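Enoyl-CoA hydratase subunit I (Geobacillus kaustophilus, PDB 2PBP) probably catalyses the reversible hydration of enoyl-CoA thioesters in beta-oxidation-type pathways, as enoyl-CoA hydratases of the crotonase family do. Local coordinates at residues G13-I18 against R192-L197; Q32-I37 against F85-R90; A100-L105 against E112-C117; Q145-L150 against E158-G163; Q200-L205 against S237-E242. All coordinates share one frame; numbering follows the deposited sequence.

Contact 1: residues G13-I18 against R192-L197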
# COMPACT_ATOMS: atom_id res chain seq x y z
N GLY A 13 -19.50 17.92 12.63
CA GLY A 13 -19.19 16.78 13.48
C GLY A 13 -17.69 16.75 13.71
O GLY A 13 -17.10 17.76 14.10
N ALA A 14 -17.07 15.61 13.45
CA ALA A 14 -15.62 15.46 13.64
C ALA A 14 -14.87 15.69 12.33
O ALA A 14 -13.70 15.34 12.20
CB ALA A 14 -15.31 14.07 14.18
N VAL A 15 -15.55 16.29 11.36
CA VAL A 15 -14.95 16.56 10.05
C VAL A 15 -14.71 18.06 9.85
O VAL A 15 -15.63 18.87 9.98
CB VAL A 15 -15.87 16.05 8.90
CG1 VAL A 15 -15.23 16.34 7.55
CG2 VAL A 15 -16.10 14.55 9.06
N GLY A 16 -13.47 18.42 9.56
CA GLY A 16 -13.14 19.82 9.33
C GLY A 16 -13.12 20.04 7.83
O GLY A 16 -12.49 19.28 7.10
N ILE A 17 -13.83 21.07 7.37
CA ILE A 17 -13.89 21.37 5.95
C ILE A 17 -13.19 22.69 5.62
O ILE A 17 -13.41 23.71 6.28
CB ILE A 17 -15.36 21.47 5.45
CG1 ILE A 17 -16.13 20.20 5.81
CG2 ILE A 17 -15.39 21.70 3.94
CD1 ILE A 17 -15.60 18.86 5.26
N ILE A 18 -12.34 22.66 4.60
CA ILE A 18 -11.65 23.86 4.16
C ILE A 18 -12.06 24.06 2.70
O ILE A 18 -11.74 23.25 1.83
CB ILE A 18 -10.12 23.73 4.26
CG1 ILE A 18 -9.72 23.60 5.74
CG2 ILE A 18 -9.46 24.93 3.62
CD1 ILE A 18 -8.29 23.12 5.97
N ARG A 192 -19.94 11.61 3.71
CA ARG A 192 -20.36 10.32 4.23
C ARG A 192 -19.12 9.47 4.49
O ARG A 192 -19.01 8.81 5.53
CB ARG A 192 -21.28 9.61 3.23
CG ARG A 192 -21.77 8.25 3.71
CD ARG A 192 -22.95 7.78 2.88
NE ARG A 192 -24.07 8.72 2.95
CZ ARG A 192 -24.49 9.45 1.93
NH1 ARG A 192 -23.90 9.36 0.75
NH2 ARG A 192 -25.51 10.28 2.09
N LEU A 193 -18.19 9.50 3.55
CA LEU A 193 -16.94 8.75 3.67
C LEU A 193 -16.13 9.27 4.86
O LEU A 193 -15.63 8.48 5.67
CB LEU A 193 -16.11 8.88 2.39
CG LEU A 193 -14.69 8.31 2.45
CD1 LEU A 193 -14.74 6.81 2.71
CD2 LEU A 193 -13.97 8.61 1.13
N ALA A 194 -16.01 10.59 4.96
CA ALA A 194 -15.27 11.21 6.06
C ALA A 194 -15.93 10.85 7.38
O ALA A 194 -15.24 10.60 8.38
CB ALA A 194 -15.23 12.72 5.87
N GLY A 195 -17.26 10.83 7.39
CA GLY A 195 -18.00 10.50 8.59
C GLY A 195 -17.67 9.09 9.04
O GLY A 195 -17.49 8.83 10.23
N ARG A 196 -17.60 8.16 8.09
CA ARG A 196 -17.28 6.78 8.41
C ARG A 196 -15.86 6.67 8.96
O ARG A 196 -15.62 5.94 9.92
CB ARG A 196 -17.44 5.88 7.18
CG ARG A 196 -18.88 5.59 6.81
CD ARG A 196 -18.98 4.36 5.92
NE ARG A 196 -18.52 4.61 4.56
CZ ARG A 196 -19.31 5.06 3.58
NH1 ARG A 196 -20.58 5.32 3.82
NH2 ARG A 196 -18.81 5.26 2.37
N LEU A 197 -14.92 7.39 8.35
CA LEU A 197 -13.54 7.36 8.82
C LEU A 197 -13.45 7.99 10.22
O LEU A 197 -12.65 7.55 11.05
CB LEU A 197 -12.62 8.11 7.85
CG LEU A 197 -12.38 7.43 6.49
CD1 LEU A 197 -11.63 8.38 5.57
CD2 LEU A 197 -11.58 6.15 6.70
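Val-15 and Ala-194 make nearly all of this contact, and their interaction is purely apolar. Both branches of the valine face the single methyl of the alanine: Val-15 CG2 lies 3.8 Å from Ala-194 CB, and Val-15 CG1 lies 4.0 Å from the same Ala-194 CB. With CG1 anti to the backbone N (chi1 180°), the fork of the side chain opens onto the helix, so that the alanine methyl meets two methyls. A small residue suits the helix here, because the CA atoms of Val-15 and Ala-194 come within 6.7 Å. The next residue, Gly-195, adds a slight backbone touch, its N lying 4.2 Å from Val-15 CG2; with no side chain of its own, it puts no bulk at this border.

No hydrogen bond spans the two segments. The polar backbone of 13-18 is used within the sheet, where Gly-16 pairs with Val-52 and Val-54 and Ile-17 with Arg-10. Helix 192-197 keeps its own ladder, with Arg-196 N bonded to Arg-192 O at 3.0 Å.

The packing spreads outward: Val-15 and Ile-17 also touch Met-191, Ala-194 reaches Val-52, and Leu-197 packs on Trp-161 of the second subunit. A helix laid by its small residues against a beta-branched valine of a strand in this way is the ordinary helix-on-sheet packing of an alpha/beta core, here the six-stranded sheet of the crotonase fold.

Contact 2: residues Q32-I37 against F85-R90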
# COMPACT_ATOMS: atom_id res chain seq x y z
N GLN A 32 -0.08 33.40 -1.49
CA GLN A 32 -0.96 33.84 -0.41
C GLN A 32 -2.03 32.78 -0.11
O GLN A 32 -2.30 32.48 1.05
CB GLN A 32 -1.64 35.16 -0.78
CG GLN A 32 -2.62 35.69 0.25
CD GLN A 32 -2.00 35.82 1.63
OE1 GLN A 32 -0.83 36.19 1.77
NE2 GLN A 32 -2.79 35.55 2.66
N MET A 33 -2.64 32.24 -1.16
CA MET A 33 -3.67 31.22 -1.01
C MET A 33 -3.10 29.98 -0.32
O MET A 33 -3.69 29.44 0.62
CB MET A 33 -4.23 30.83 -2.39
CG MET A 33 -5.19 29.64 -2.39
SD MET A 33 -6.75 29.93 -1.51
CE MET A 33 -7.80 30.47 -2.88
N VAL A 34 -1.93 29.53 -0.77
CA VAL A 34 -1.29 28.36 -0.18
C VAL A 34 -1.01 28.58 1.31
O VAL A 34 -1.25 27.70 2.12
CB VAL A 34 0.03 28.02 -0.90
CG1 VAL A 34 0.74 26.87 -0.19
CG2 VAL A 34 -0.26 27.65 -2.35
N ALA A 35 -0.52 29.77 1.65
CA ALA A 35 -0.22 30.08 3.05
C ALA A 35 -1.48 29.97 3.90
O ALA A 35 -1.43 29.44 5.01
CB ALA A 35 0.38 31.48 3.17
N GLU A 36 -2.60 30.45 3.39
CA GLU A 36 -3.86 30.37 4.14
C GLU A 36 -4.30 28.92 4.30
O GLU A 36 -4.78 28.53 5.36
CB GLU A 36 -4.95 31.19 3.45
CG GLU A 36 -4.74 32.70 3.57
CD GLU A 36 -5.90 33.50 3.02
OE1 GLU A 36 -7.06 33.20 3.39
OE2 GLU A 36 -5.67 34.43 2.22
N ILE A 37 -4.13 28.14 3.24
CA ILE A 37 -4.50 26.73 3.28
C ILE A 37 -3.66 26.02 4.34
O ILE A 37 -4.18 25.25 5.15
CB ILE A 37 -4.28 26.05 1.91
CG1 ILE A 37 -5.22 26.68 0.87
CG2 ILE A 37 -4.52 24.55 2.03
CD1 ILE A 37 -4.88 26.36 -0.58
N PHE A 85 8.05 26.72 -1.58
CA PHE A 85 7.64 25.32 -1.48
C PHE A 85 7.78 24.73 -0.09
O PHE A 85 7.40 23.58 0.15
CB PHE A 85 8.38 24.51 -2.54
CG PHE A 85 8.07 24.97 -3.93
CD1 PHE A 85 6.78 24.88 -4.44
CD2 PHE A 85 9.06 25.56 -4.71
CE1 PHE A 85 6.46 25.39 -5.70
CE2 PHE A 85 8.76 26.07 -5.97
CZ PHE A 85 7.46 25.99 -6.47
N ALA A 86 8.32 25.51 0.85
CA ALA A 86 8.43 25.05 2.23
C ALA A 86 7.01 24.91 2.76
O ALA A 86 6.74 24.06 3.61
CB ALA A 86 9.22 26.04 3.06
N ASP A 87 6.11 25.75 2.26
CA ASP A 87 4.71 25.69 2.69
C ASP A 87 4.09 24.38 2.21
O ASP A 87 3.26 23.79 2.89
CB ASP A 87 3.91 26.87 2.14
CG ASP A 87 3.91 28.07 3.06
OD1 ASP A 87 4.50 27.97 4.16
OD2 ASP A 87 3.33 29.11 2.69
N TRP A 88 4.51 23.93 1.03
CA TRP A 88 3.98 22.68 0.51
C TRP A 88 4.51 21.51 1.33
O TRP A 88 3.82 20.50 1.51
CB TRP A 88 4.34 22.50 -0.97
CG TRP A 88 3.52 23.37 -1.88
CD1 TRP A 88 3.79 24.65 -2.26
CD2 TRP A 88 2.28 23.01 -2.50
NE1 TRP A 88 2.79 25.12 -3.08
CE2 TRP A 88 1.85 24.13 -3.25
CE3 TRP A 88 1.49 21.86 -2.49
CZ2 TRP A 88 0.66 24.13 -3.99
CZ3 TRP A 88 0.30 21.85 -3.23
CH2 TRP A 88 -0.10 22.99 -3.97
N ASP A 89 5.73 21.64 1.84
CA ASP A 89 6.30 20.58 2.66
C ASP A 89 5.50 20.46 3.96
O ASP A 89 5.36 19.37 4.50
CB ASP A 89 7.77 20.87 2.99
CG ASP A 89 8.67 20.85 1.77
OD1 ASP A 89 8.37 20.09 0.82
OD2 ASP A 89 9.67 21.59 1.76
N ARG A 90 5.00 21.59 4.45
CA ARG A 90 4.21 21.58 5.69
C ARG A 90 2.92 20.80 5.46
O ARG A 90 2.42 20.14 6.37
CB ARG A 90 3.92 23.01 6.14
CG ARG A 90 5.18 23.73 6.63
CD ARG A 90 4.98 25.22 6.84
NE ARG A 90 4.05 25.51 7.93
CZ ARG A 90 3.97 26.69 8.54
NH1 ARG A 90 4.77 27.68 8.17
NH2 ARG A 90 3.10 26.87 9.52
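Val-34 meets Asp-87 and Trp-88 where two helices of the crotonase fold, 31-46 and 86-92, pack side by side. The short helical pieces 32-37 and 86-90 run roughly parallel, at 27°, with their axes 9.7 Å apart, and three side chains bury most of the surface between them.

Val-34 is the central one. Its CG1, anti to the backbone N (chi1 175°), sits over one face of the indole and makes a CH-pi contact, 4.2 Å from the centroid of the five-membered ring of Trp-88. The same CG1 rests 3.9 Å from Asp-87 CB. The second branch reaches further along the indole, Val-34 CG2 lying 4.0 Å from Trp-88 CZ2. A beta-branched residue thus serves two neighbours at once; an alanine here would remove both branches and would probably leave a gap beside the indole and the Asp-87 methylene.

Trp-88 is a broad plate whose large apolar surface is shared: beyond Val-34 it touches Glu-112 and Leu-113 of helix 109-115. Asp-87 suits the partly open border of the interface, since its methylene can pack against the valine while OD2 lies against Ala-35; the aspartate side chain also touches Val-38. A short, apolar Ala-35 lets that carboxylate lie close.

On the flank of helix 32-37, Glu-36 is fixed by Gln-32 NE2 and by the backbone N atoms of Val-5 and Ser-6. Across the helix pair, Asp-87 OD2 comes to rest 3.7 Å from Ala-35 CA.

Contact 3: residues A100-L105 against E112-C117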
# COMPACT_ATOMS: atom_id res chain seq x y z
N ALA A 100 -9.51 15.01 -0.46
CA ALA A 100 -9.74 16.08 -1.41
C ALA A 100 -11.03 15.78 -2.15
O ALA A 100 -11.18 14.70 -2.72
CB ALA A 100 -8.58 16.19 -2.40
N ALA A 101 -11.98 16.71 -2.11
CA ALA A 101 -13.23 16.56 -2.84
C ALA A 101 -13.05 17.46 -4.05
O ALA A 101 -13.32 18.66 -4.00
CB ALA A 101 -14.41 17.04 -1.99
N VAL A 102 -12.55 16.88 -5.14
CA VAL A 102 -12.28 17.65 -6.35
C VAL A 102 -13.54 17.88 -7.18
O VAL A 102 -13.99 17.00 -7.92
CB VAL A 102 -11.20 16.94 -7.19
CG1 VAL A 102 -10.76 17.84 -8.35
CG2 VAL A 102 -9.99 16.63 -6.30
N ASN A 103 -14.09 19.08 -7.04
CA ASN A 103 -15.33 19.50 -7.70
C ASN A 103 -15.17 19.98 -9.13
O ASN A 103 -16.17 20.26 -9.80
CB ASN A 103 -15.96 20.63 -6.89
CG ASN A 103 -15.01 21.79 -6.68
OD1 ASN A 103 -14.01 21.65 -5.96
ND2 ASN A 103 -15.30 22.92 -7.30
N GLY A 104 -13.94 20.08 -9.61
CA GLY A 104 -13.72 20.53 -10.97
C GLY A 104 -12.26 20.55 -11.35
O GLY A 104 -11.51 19.64 -10.99
N LEU A 105 -11.84 21.57 -12.09
CA LEU A 105 -10.46 21.69 -12.52
C LEU A 105 -9.47 21.68 -11.36
O LEU A 105 -9.64 22.41 -10.38
CB LEU A 105 -10.25 22.98 -13.32
CG LEU A 105 -11.05 23.19 -14.61
CD1 LEU A 105 -10.73 24.57 -15.17
CD2 LEU A 105 -10.72 22.11 -15.62
N GLU A 112 -1.44 19.28 -7.60
CA GLU A 112 -0.49 19.01 -6.52
C GLU A 112 -1.16 19.07 -5.15
O GLU A 112 -0.78 18.33 -4.24
CB GLU A 112 0.70 19.97 -6.61
CG GLU A 112 1.58 19.66 -7.82
CD GLU A 112 2.59 20.74 -8.15
OE1 GLU A 112 2.18 21.92 -8.28
OE2 GLU A 112 3.78 20.42 -8.29
N LEU A 113 -2.17 19.92 -5.00
CA LEU A 113 -2.88 20.02 -3.73
C LEU A 113 -3.69 18.74 -3.51
O LEU A 113 -3.69 18.17 -2.42
CB LEU A 113 -3.82 21.23 -3.72
CG LEU A 113 -4.66 21.45 -2.46
CD1 LEU A 113 -3.74 21.65 -1.25
CD2 LEU A 113 -5.56 22.66 -2.65
N ALA A 114 -4.38 18.27 -4.55
CA ALA A 114 -5.17 17.05 -4.43
C ALA A 114 -4.25 15.86 -4.11
O ALA A 114 -4.58 15.02 -3.27
CB ALA A 114 -5.95 16.79 -5.71
N LEU A 115 -3.11 15.80 -4.79
CA LEU A 115 -2.16 14.71 -4.58
C LEU A 115 -1.59 14.71 -3.16
O LEU A 115 -1.16 13.67 -2.66
CB LEU A 115 -1.03 14.78 -5.61
CG LEU A 115 -1.44 14.50 -7.07
CD1 LEU A 115 -0.29 14.84 -8.00
CD2 LEU A 115 -1.84 13.04 -7.22
N SER A 116 -1.58 15.88 -2.52
CA SER A 116 -1.07 16.01 -1.15
C SER A 116 -2.04 15.40 -0.14
O SER A 116 -1.68 15.16 1.01
CB SER A 116 -0.81 17.48 -0.81
OG SER A 116 0.18 18.03 -1.65
N CYS A 117 -3.28 15.16 -0.56
CA CYS A 117 -4.27 14.57 0.34
C CYS A 117 -4.10 13.05 0.34
O CYS A 117 -3.41 12.50 -0.52
CB CYS A 117 -5.68 14.95 -0.10
SG CYS A 117 -6.01 16.73 0.08
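Ala-100 presses its methyl into a shallow hollow formed by Ala-114 and Cys-117, within a beta-alpha-beta crossover: strand 98-102 leads, by way of strand 105-107 of the second sheet and helix 109-115, to strand 119-123, its parallel neighbour. The contact therefore joins a central strand to the helix that covers it.

The floor of the hollow is backbone, with Ala-100 CB 4.1 Å from Ala-114 CA. One wall is sulfur: Cys-117 SG stands 3.6 Å from Ala-100 CB. The thiol reaches this place because SG is turned anti to the carbonyl carbon and beside the backbone N, at chi1 -67°. Both alanines are apt, for the CA atoms of Ala-100 and Ala-114 approach to 5.6 Å, a close spacing that suits a single methyl on each side. Cysteine supplies a compact, polarisable filler in the loop.

Two residues further along the strand, Val-102 offers a second bump. Its CG2 lies 4.1 Å from Ala-114 CB, so the helix methyl settles between Ala-100 and Val-102, and Phe-62 touches both Val-102 and Ala-114 to close the packing.

The polar groups nearby look elsewhere. Lys-154 of the second subunit hydrogen-bonds to the carbonyls of Leu-115 and Cys-117, bringing the subunit interface to this side of the strand-helix pair, while the carboxylate of Glu-112 accepts from the N atoms of Ala-141 and Gly-143. Ser-116 OG bends back onto the backbone, donating to Glu-112 O over 2.8 Å from 25° off the carbonyl plane.

Contact 4: residues Q145-L150 against E158-G163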
# COMPACT_ATOMS: atom_id res chain seq x y z
N GLN A 145 6.97 14.35 -8.64
CA GLN A 145 7.30 13.27 -7.72
C GLN A 145 6.12 12.36 -7.40
O GLN A 145 6.19 11.15 -7.62
CB GLN A 145 7.87 13.84 -6.42
CG GLN A 145 9.08 14.74 -6.61
CD GLN A 145 10.19 14.06 -7.39
OE1 GLN A 145 10.48 14.42 -8.54
NE2 GLN A 145 10.82 13.06 -6.78
N ARG A 146 5.05 12.95 -6.89
CA ARG A 146 3.88 12.16 -6.54
C ARG A 146 3.23 11.45 -7.72
O ARG A 146 2.80 10.30 -7.59
CB ARG A 146 2.85 13.03 -5.81
CG ARG A 146 3.31 13.49 -4.42
CD ARG A 146 2.13 14.01 -3.59
NE ARG A 146 2.47 14.23 -2.19
CZ ARG A 146 2.92 15.38 -1.68
NH1 ARG A 146 3.08 16.44 -2.46
NH2 ARG A 146 3.19 15.47 -0.39
N LEU A 147 3.17 12.10 -8.88
CA LEU A 147 2.56 11.46 -10.04
C LEU A 147 3.38 10.24 -10.48
O LEU A 147 2.82 9.19 -10.77
CB LEU A 147 2.44 12.44 -11.22
CG LEU A 147 1.59 11.93 -12.39
CD1 LEU A 147 0.13 11.83 -11.95
CD2 LEU A 147 1.70 12.86 -13.59
N THR A 148 4.70 10.40 -10.53
CA THR A 148 5.58 9.31 -10.94
C THR A 148 5.48 8.10 -10.00
O THR A 148 5.47 6.95 -10.44
CB THR A 148 7.04 9.78 -11.01
OG1 THR A 148 7.15 10.82 -11.99
CG2 THR A 148 7.96 8.62 -11.41
N LYS A 149 5.41 8.36 -8.70
CA LYS A 149 5.31 7.27 -7.74
C LYS A 149 3.98 6.54 -7.88
O LYS A 149 3.91 5.33 -7.67
CB LYS A 149 5.46 7.80 -6.30
CG LYS A 149 6.86 8.31 -5.98
CD LYS A 149 7.03 8.58 -4.50
CE LYS A 149 8.42 9.10 -4.17
NZ LYS A 149 9.50 8.14 -4.54
N LEU A 150 2.93 7.26 -8.27
CA LEU A 150 1.62 6.65 -8.42
C LEU A 150 1.40 5.87 -9.72
O LEU A 150 0.80 4.79 -9.69
CB LEU A 150 0.52 7.71 -8.30
CG LEU A 150 0.25 8.27 -6.90
CD1 LEU A 150 -0.71 9.44 -6.99
CD2 LEU A 150 -0.33 7.17 -6.01
N GLU A 158 4.43 11.27 -20.03
CA GLU A 158 3.47 11.58 -21.08
C GLU A 158 2.65 12.80 -20.63
O GLU A 158 2.53 13.79 -21.35
CB GLU A 158 2.54 10.38 -21.31
CG GLU A 158 1.66 10.48 -22.55
CD GLU A 158 0.67 9.33 -22.65
OE1 GLU A 158 1.08 8.17 -22.47
OE2 GLU A 158 -0.52 9.59 -22.92
N TRP A 159 2.10 12.72 -19.42
CA TRP A 159 1.29 13.82 -18.90
C TRP A 159 2.08 15.08 -18.58
O TRP A 159 1.62 16.19 -18.86
CB TRP A 159 0.52 13.36 -17.66
CG TRP A 159 -0.43 12.24 -17.95
CD1 TRP A 159 -0.23 10.91 -17.71
CD2 TRP A 159 -1.70 12.35 -18.59
NE1 TRP A 159 -1.31 10.19 -18.16
CE2 TRP A 159 -2.23 11.05 -18.71
CE3 TRP A 159 -2.46 13.43 -19.08
CZ2 TRP A 159 -3.47 10.79 -19.29
CZ3 TRP A 159 -3.70 13.17 -19.66
CH2 TRP A 159 -4.19 11.86 -19.76
N LEU A 160 3.25 14.91 -17.98
CA LEU A 160 4.09 16.05 -17.60
C LEU A 160 4.68 16.79 -18.80
O LEU A 160 4.77 18.02 -18.78
CB LEU A 160 5.21 15.57 -16.67
CG LEU A 160 4.73 15.03 -15.31
CD1 LEU A 160 5.85 14.28 -14.62
CD2 LEU A 160 4.25 16.20 -14.45
N TRP A 161 5.07 16.05 -19.83
CA TRP A 161 5.66 16.66 -21.02
C TRP A 161 4.65 17.35 -21.95
O TRP A 161 4.98 18.34 -22.60
CB TRP A 161 6.42 15.61 -21.84
CG TRP A 161 7.80 15.28 -21.33
CD1 TRP A 161 8.52 15.94 -20.38
CD2 TRP A 161 8.65 14.24 -21.82
NE1 TRP A 161 9.77 15.38 -20.25
CE2 TRP A 161 9.88 14.33 -21.13
CE3 TRP A 161 8.49 13.23 -22.79
CZ2 TRP A 161 10.94 13.46 -21.37
CZ3 TRP A 161 9.55 12.36 -23.03
CH2 TRP A 161 10.76 12.48 -22.32
N THR A 162 3.43 16.82 -22.00
CA THR A 162 2.39 17.38 -22.88
C THR A 162 1.45 18.39 -22.21
O THR A 162 0.89 19.25 -22.89
CB THR A 162 1.51 16.27 -23.49
OG1 THR A 162 0.76 15.62 -22.45
CG2 THR A 162 2.37 15.25 -24.20
N GLY A 163 1.28 18.27 -20.90
CA GLY A 163 0.40 19.17 -20.19
C GLY A 163 -1.07 18.89 -20.45
O GLY A 163 -1.93 19.71 -20.12
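Two consecutive helices of the crotonase fold, 143-151 and 153-162, meet here through apolar side chains, Leu-147 touching Leu-160 and Trp-159. A single methyl does the work: Leu-147 CD2 lies 4.1 Å from Leu-160 CG and 4.3 Å from Trp-159 CB. The two leucines lie alongside each other, pointing opposite ways. Leu-147 has CG anti to its backbone N (chi1 -170°), which carries its branches across to the other helix, and such length is needed because the CA atoms of Leu-147 and Leu-160 remain 9.0 Å apart. Of Trp-159, it is the methylene that takes part. Phe-130 packs on both leucines, while Leu-147 also reaches Phe-111 and Ile-176.

The end of the second helix is finished by polar bonds. Glu-158 O accepts from Thr-162 N and, at 2.8 Å, from Thr-162 OG1, the two donors arriving from opposite faces of the carbonyl plane. Gly-163 then leaves the helix with phi 74°, a positive value that residues with a CB adopt less readily, though its N still bonds to Trp-159 O. The whole is plain apolar helix-helix packing between successive helices of the crotonase fold, with no hydrogen bond across.

Contact 5: residues Q200-L205 against S237-E242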
# COMPACT_ATOMS: atom_id res chain seq x y z
N GLN A 200 -13.68 5.57 13.01
CA GLN A 200 -12.58 4.63 13.19
C GLN A 200 -11.68 5.16 14.31
O GLN A 200 -11.83 6.30 14.74
CB GLN A 200 -11.79 4.50 11.89
CG GLN A 200 -12.56 3.84 10.75
CD GLN A 200 -12.94 2.41 11.06
OE1 GLN A 200 -13.81 2.15 11.89
NE2 GLN A 200 -12.27 1.46 10.41
N PRO A 201 -10.74 4.33 14.80
CA PRO A 201 -9.82 4.75 15.87
C PRO A 201 -8.88 5.84 15.35
O PRO A 201 -8.08 5.58 14.46
CB PRO A 201 -9.05 3.47 16.21
CG PRO A 201 -9.93 2.36 15.68
CD PRO A 201 -10.48 2.94 14.41
N PRO A 202 -8.96 7.06 15.90
CA PRO A 202 -8.09 8.15 15.44
C PRO A 202 -6.59 7.82 15.46
O PRO A 202 -5.87 8.15 14.51
CB PRO A 202 -8.45 9.30 16.38
CG PRO A 202 -9.90 9.04 16.70
CD PRO A 202 -9.89 7.54 16.94
N LEU A 203 -6.13 7.18 16.52
CA LEU A 203 -4.72 6.82 16.64
C LEU A 203 -4.34 5.77 15.60
O LEU A 203 -3.25 5.81 15.03
CB LEU A 203 -4.41 6.30 18.05
CG LEU A 203 -4.48 7.35 19.16
CD1 LEU A 203 -4.62 6.67 20.51
CD2 LEU A 203 -3.23 8.23 19.12
N ALA A 204 -5.26 4.84 15.33
CA ALA A 204 -5.00 3.81 14.34
C ALA A 204 -4.89 4.45 12.95
O ALA A 204 -3.98 4.13 12.20
CB ALA A 204 -6.11 2.75 14.37
N LEU A 205 -5.82 5.35 12.60
CA LEU A 205 -5.75 5.98 11.28
C LEU A 205 -4.47 6.81 11.14
O LEU A 205 -3.82 6.81 10.09
CB LEU A 205 -6.96 6.89 11.04
CG LEU A 205 -8.35 6.25 11.02
CD1 LEU A 205 -9.33 7.20 10.32
CD2 LEU A 205 -8.32 4.91 10.31
N SER A 237 -2.98 2.44 23.91
CA SER A 237 -4.22 3.20 23.84
C SER A 237 -5.42 2.50 24.46
O SER A 237 -5.51 1.27 24.48
CB SER A 237 -4.56 3.54 22.38
OG SER A 237 -4.99 2.39 21.66
N GLU A 238 -6.33 3.31 24.99
CA GLU A 238 -7.55 2.78 25.58
C GLU A 238 -8.43 2.28 24.44
O GLU A 238 -9.19 1.33 24.60
CB GLU A 238 -8.27 3.87 26.38
CG GLU A 238 -7.49 4.32 27.61
CD GLU A 238 -8.08 5.55 28.27
OE1 GLU A 238 -9.29 5.54 28.56
OE2 GLU A 238 -7.32 6.52 28.50
N ASP A 239 -8.30 2.92 23.27
CA ASP A 239 -9.09 2.52 22.11
C ASP A 239 -8.80 1.08 21.69
O ASP A 239 -9.67 0.40 21.16
CB ASP A 239 -8.82 3.46 20.92
CG ASP A 239 -9.63 4.74 21.00
OD1 ASP A 239 -10.53 4.84 21.86
OD2 ASP A 239 -9.39 5.66 20.18
N GLN A 240 -7.57 0.63 21.91
CA GLN A 240 -7.23 -0.75 21.56
C GLN A 240 -8.02 -1.69 22.47
O GLN A 240 -8.55 -2.70 22.02
CB GLN A 240 -5.72 -0.98 21.71
CG GLN A 240 -5.30 -2.44 21.70
CD GLN A 240 -5.16 -2.99 23.10
OE1 GLN A 240 -4.46 -2.41 23.93
NE2 GLN A 240 -5.80 -4.12 23.36
N LYS A 241 -8.10 -1.35 23.75
CA LYS A 241 -8.85 -2.16 24.69
C LYS A 241 -10.34 -2.15 24.31
O LYS A 241 -10.99 -3.19 24.32
CB LYS A 241 -8.68 -1.62 26.11
CG LYS A 241 -7.31 -1.92 26.72
CD LYS A 241 -7.23 -1.41 28.15
CE LYS A 241 -6.00 -1.94 28.86
NZ LYS A 241 -4.73 -1.53 28.21
N GLU A 242 -10.85 -0.96 23.99
CA GLU A 242 -12.25 -0.80 23.60
C GLU A 242 -12.58 -1.59 22.33
O GLU A 242 -13.60 -2.29 22.27
CB GLU A 242 -12.55 0.69 23.39
CG GLU A 242 -13.84 1.03 22.61
CD GLU A 242 -15.11 0.54 23.28
OE1 GLU A 242 -15.08 0.15 24.47
OE2 GLU A 242 -16.16 0.57 22.60
O HOH W 1 -7.48 5.36 18.38
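Ser-237, which opens the second segment, sets its CB 3.6 Å from Leu-203 CD1, the methyl that the leucine extends toward it. The serine is also the N-cap of helix 238-248. Its OG, lying between the backbone N and the carbonyl carbon (chi1 72°), accepts from Gln-240 N at 3.1 Å and is hydrogen-bonded to Leu-234 O as well. A small hydroxyl residue thus caps the helix on one side and offers an apolar CB on the other.

Asp-239 has the largest share of the buried surface. Its OD2 approaches Pro-202 CD to 3.8 Å, the proline and aspartate side chains being set nearly perpendicular, and a water then bridges the segments: it accepts from Leu-203 N at 2.9 Å and donates to Asp-239 OD2 at 2.6 Å. The bridge suits the place, since Leu-203 belongs to the first turn of helix 202-217, where backbone N-H groups have no carbonyl one turn earlier within the helix. Proline likewise fits that first turn, as it has no N-H to lose. Here two helix starts of the C-terminal helical region of the crotonase fold face each other. The backbone N atoms of Gln-256 and Gly-257 bind OD1 and OD2 of Asp-239, tying down the chain end too.

Gln-240 packs on Val-137 of the second subunit. Glu-242 holds the same C-terminal chain as Asp-239, through a salt bridge with Arg-251 and a hydrogen bond from Arg-254 N.

Contact 3 is the most central, its centre about 6 Å from the centre of the chain, and contact 1 reaches the same six-stranded sheet; both rely on small apolar residues packed against strands. Contacts 2 and 4 join helix to helix: the former adds an indole face and a carboxylate at a partly buried border, the latter only leucines and a tryptophan methylene. Contact 5, its centre about 23 Å from that of the chain, is bridged by a water; like contact 2, it brings a carboxylate against apolar atoms. Contact 3 links its neighbours: Trp-88 of contact 2 packs on Leu-113 and Arg-146 of contact 4 on Ser-116. Contacts 1 and 5 meet through Leu-197 and Leu-205.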